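Local structure of cellobiose 2-epimerase (Spirochaeta thermophila DSM 6192, 5ZIG) at residues H92-A97 with W104-D109. The protein probably catalyses the reversible epimerisation of cellobiose to 4-O-beta-D-glucopyranosyl-D-mannose. Sequence-based numbering, arbitrary orientation.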
ATOM      1  N   HIS A  92       3.342  19.282 -11.171  1.00 27.00           N
ATOM      2  CA  HIS A  92       4.195  20.152 -11.960  1.00 28.03           C
ATOM      3  C   HIS A  92       5.502  19.500 -12.380  1.00 36.12           C
ATOM      4  O   HIS A  92       6.125  19.975 -13.332  1.00 41.24           O
ATOM      5  CB  HIS A  92       4.539  21.433 -11.186  1.00 33.55           C
ATOM      6  CG  HIS A  92       3.366  22.319 -10.919  1.00 53.51           C
ATOM      7  ND1 HIS A  92       2.207  21.863 -10.326  1.00 59.89           N
ATOM      8  CD2 HIS A  92       3.179  23.640 -11.148  1.00 57.22           C
ATOM      9  CE1 HIS A  92       1.352  22.865 -10.211  1.00 59.25           C
ATOM     10  NE2 HIS A  92       1.918  23.953 -10.700  1.00 59.84           N
ATOM     11  N   ALA A  93       5.949  18.456 -11.678  1.00 29.61           N
ATOM     12  CA  ALA A  93       7.161  17.738 -12.045  1.00 20.52           C
ATOM     13  C   ALA A  93       6.869  16.337 -12.566  1.00 23.67           C
ATOM     14  O   ALA A  93       7.247  16.010 -13.700  1.00 22.37           O
ATOM     15  CB  ALA A  93       8.131  17.681 -10.854  1.00 34.08           C
ATOM     16  N   LEU A  94       6.170  15.499 -11.785  1.00 21.37           N
ATOM     17  CA  LEU A  94       5.947  14.117 -12.205  1.00 23.52           C
ATOM     18  C   LEU A  94       4.887  13.988 -13.303  1.00 22.98           C
ATOM     19  O   LEU A  94       4.868  12.985 -14.035  1.00 23.39           O
ATOM     20  CB  LEU A  94       5.576  13.272 -10.980  1.00 25.68           C
ATOM     21  CG  LEU A  94       6.791  13.091 -10.049  1.00 27.64           C
ATOM     22  CD1 LEU A  94       6.382  12.972  -8.569  1.00 20.48           C
ATOM     23  CD2 LEU A  94       7.685  11.905 -10.484  1.00 21.55           C
ATOM     24  N   TYR A  95       4.012  14.976 -13.433  1.00 21.79           N
ATOM     25  CA  TYR A  95       2.972  14.937 -14.448  1.00 24.69           C
ATOM     26  C   TYR A  95       3.553  15.181 -15.852  1.00 26.03           C
ATOM     27  O   TYR A  95       4.342  16.107 -16.062  1.00 23.98           O
ATOM     28  CB  TYR A  95       1.911  15.982 -14.100  1.00 23.74           C
ATOM     29  CG  TYR A  95       0.697  15.975 -14.990  1.00 24.93           C
ATOM     30  CD1 TYR A  95      -0.079  14.841 -15.119  1.00 21.29           C
ATOM     31  CD2 TYR A  95       0.336  17.114 -15.705  1.00 27.76           C
ATOM     32  CE1 TYR A  95      -1.203  14.837 -15.949  1.00 30.41           C
ATOM     33  CE2 TYR A  95      -0.766  17.127 -16.524  1.00 29.41           C
ATOM     34  CZ  TYR A  95      -1.540  15.993 -16.644  1.00 30.20           C
ATOM     35  OH  TYR A  95      -2.643  16.024 -17.467  1.00 36.70           O
ATOM     36  N   ASP A  96       3.160  14.338 -16.807  1.00 23.50           N
ATOM     37  CA  ASP A  96       3.567  14.461 -18.208  1.00 34.78           C
ATOM     38  C   ASP A  96       2.521  15.340 -18.890  1.00 32.99           C
ATOM     39  O   ASP A  96       1.453  14.865 -19.270  1.00 30.15           O
ATOM     40  CB  ASP A  96       3.699  13.078 -18.859  1.00 29.22           C
ATOM     41  CG  ASP A  96       4.145  13.135 -20.352  1.00 26.18           C
ATOM     42  OD1 ASP A  96       4.383  12.080 -20.987  1.00 23.40           O
ATOM     43  OD2 ASP A  96       4.231  14.242 -20.899  1.00 29.02           O
ATOM     44  N   ALA A  97       2.819  16.635 -19.024  1.00 29.38           N
ATOM     45  CA  ALA A  97       1.853  17.554 -19.609  1.00 34.98           C
ATOM     46  C   ALA A  97       1.608  17.289 -21.088  1.00 35.18           C
ATOM     47  O   ALA A  97       0.616  17.788 -21.627  1.00 28.73           O
ATOM     48  CB  ALA A  97       2.309  19.001 -19.413  1.00 36.81           C
ATOM     49  N   TRP A 104       7.742   8.056 -14.005  1.00 30.61           N
ATOM     50  CA  TRP A 104       8.192   7.173 -12.932  1.00 26.14           C
ATOM     51  C   TRP A 104       9.101   7.898 -11.934  1.00 33.34           C
ATOM     52  O   TRP A 104       8.993   7.686 -10.716  1.00 26.75           O
ATOM     53  CB  TRP A 104       8.914   5.966 -13.552  1.00 28.63           C
ATOM     54  CG  TRP A 104       9.453   5.022 -12.557  1.00 27.67           C
ATOM     55  CD1 TRP A 104      10.767   4.725 -12.352  1.00 30.95           C
ATOM     56  CD2 TRP A 104       8.706   4.191 -11.666  1.00 24.77           C
ATOM     57  NE1 TRP A 104      10.887   3.794 -11.353  1.00 20.98           N
ATOM     58  CE2 TRP A 104       9.640   3.443 -10.920  1.00 20.84           C
ATOM     59  CE3 TRP A 104       7.333   4.034 -11.396  1.00 23.59           C
ATOM     60  CZ2 TRP A 104       9.262   2.547  -9.921  1.00 27.48           C
ATOM     61  CZ3 TRP A 104       6.954   3.129 -10.411  1.00 33.82           C
ATOM     62  CH2 TRP A 104       7.932   2.399  -9.672  1.00 25.83           C
ATOM     63  N   SER A 105       9.995   8.746 -12.430  1.00 30.82           N
ATOM     64  CA  SER A 105      10.882   9.455 -11.519  1.00 23.81           C
ATOM     65  C   SER A 105      11.335  10.728 -12.208  1.00 28.37           C
ATOM     66  O   SER A 105      11.335  10.819 -13.437  1.00 27.95           O
ATOM     67  CB  SER A 105      12.093   8.610 -11.122  1.00 21.86           C
ATOM     68  OG  SER A 105      12.795   8.164 -12.271  1.00 26.34           O
ATOM     69  N   VAL A 106      11.712  11.711 -11.397  1.00 25.85           N
ATOM     70  CA  VAL A 106      12.304  12.936 -11.898  1.00 22.61           C
ATOM     71  C   VAL A 106      13.535  13.254 -11.069  1.00 25.16           C
ATOM     72  O   VAL A 106      13.764  12.679 -10.004  1.00 35.53           O
ATOM     73  CB  VAL A 106      11.306  14.119 -11.922  1.00 26.14           C
ATOM     74  CG1 VAL A 106       9.995  13.740 -12.659  1.00 24.27           C
ATOM     75  CG2 VAL A 106      11.006  14.597 -10.514  1.00 30.18           C
ATOM     76  N   HIS A 107      14.318  14.200 -11.581  1.00 26.72           N
ATOM     77  CA  HIS A 107      15.472  14.715 -10.871  1.00 24.94           C
ATOM     78  C   HIS A 107      15.032  15.589  -9.705  1.00 28.85           C
ATOM     79  O   HIS A 107      13.885  16.044  -9.665  1.00 29.91           O
ATOM     80  CB  HIS A 107      16.346  15.521 -11.825  1.00 28.94           C
ATOM     81  CG  HIS A 107      17.021  14.680 -12.860  1.00 29.56           C
ATOM     82  ND1 HIS A 107      18.274  14.139 -12.675  1.00 33.80           N
ATOM     83  CD2 HIS A 107      16.609  14.265 -14.084  1.00 27.66           C
ATOM     84  CE1 HIS A 107      18.615  13.443 -13.748  1.00 35.21           C
ATOM     85  NE2 HIS A 107      17.619  13.499 -14.615  1.00 31.26           N
ATOM     86  N   PRO A 108      15.935  15.819  -8.715  1.00 28.86           N
ATOM     87  CA  PRO A 108      15.628  16.767  -7.630  1.00 29.30           C
ATOM     88  C   PRO A 108      14.816  17.986  -8.064  1.00 29.25           C
ATOM     89  O   PRO A 108      13.768  18.259  -7.459  1.00 23.58           O
ATOM     90  CB  PRO A 108      17.022  17.157  -7.120  1.00 26.77           C
ATOM     91  CG  PRO A 108      17.853  15.866  -7.337  1.00 25.12           C
ATOM     92  CD  PRO A 108      17.188  15.079  -8.462  1.00 25.81           C
ATOM     93  N   ASP A 109      15.249  18.696  -9.124  1.00 32.52           N
ATOM     94  CA  ASP A 109      14.547  19.894  -9.590  1.00 23.84           C
ATOM     95  C   ASP A 109      13.277  19.584 -10.369  1.00 30.23           C
ATOM     96  O   ASP A 109      12.582  20.516 -10.791  1.00 29.46           O
ATOM     97  CB  ASP A 109      15.485  20.784 -10.433  1.00 26.25           C
ATOM     98  CG  ASP A 109      15.871  20.177 -11.799  1.00 28.22           C
ATOM     99  OD1 ASP A 109      15.431  19.068 -12.185  1.00 25.38           O
ATOM    100  OD2 ASP A 109      16.672  20.837 -12.494  1.00 32.79           O
TER
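The last turn of helix 77-94, which widens to a pi-type turn, meets the short strand 105-106 where the CA atoms of Leu94 and Val106 come within 6.5 Å of each other. Val106 points its side chain at the helix end, and its two methyl groups meet different residues there. Val106 CG1 lies beside CD2 of Leu94 at 3.7 Å. The same methyl also rests against the carbonyl oxygen of Ala93, with Val106 CG1 and Ala93 O again 3.7 Å apart. Val106 CG2 faces the methyl CB of Ala93 at 4.2 Å. Leu94 does not aim its CB at the strand; instead, with CG anti to its own carbonyl carbon (chi1 -70°), CD2 makes the closest approach. Leu94 CD2 also lies 4.2 Å from Ser105 CA. The leucine and valine side chains thus meet at an angle, one methyl against another. Phe89, earlier on the same helix, touches both of them, and Thr60 of helix 57-73 also packs on Leu94. A backbone bond between Leu94 and Phe103 joins the helix end to the approach of strand 105-106, while Val106 bonds to Lys55 in the two-stranded antiparallel sheet. The contact therefore closes a helix-loop-strand connection at the periphery of the (alpha/alpha)6 barrel. Side chain meets side chain through aliphatic carbon, with one methyl also against a carbonyl oxygen. Polar bonds lie beside this patch, in the backbone and in side chains such as Asp96 and Ser105, so van der Waals packing holds the contact itself, in which Ala93, Leu94, Ser105 and Val106 are all buried.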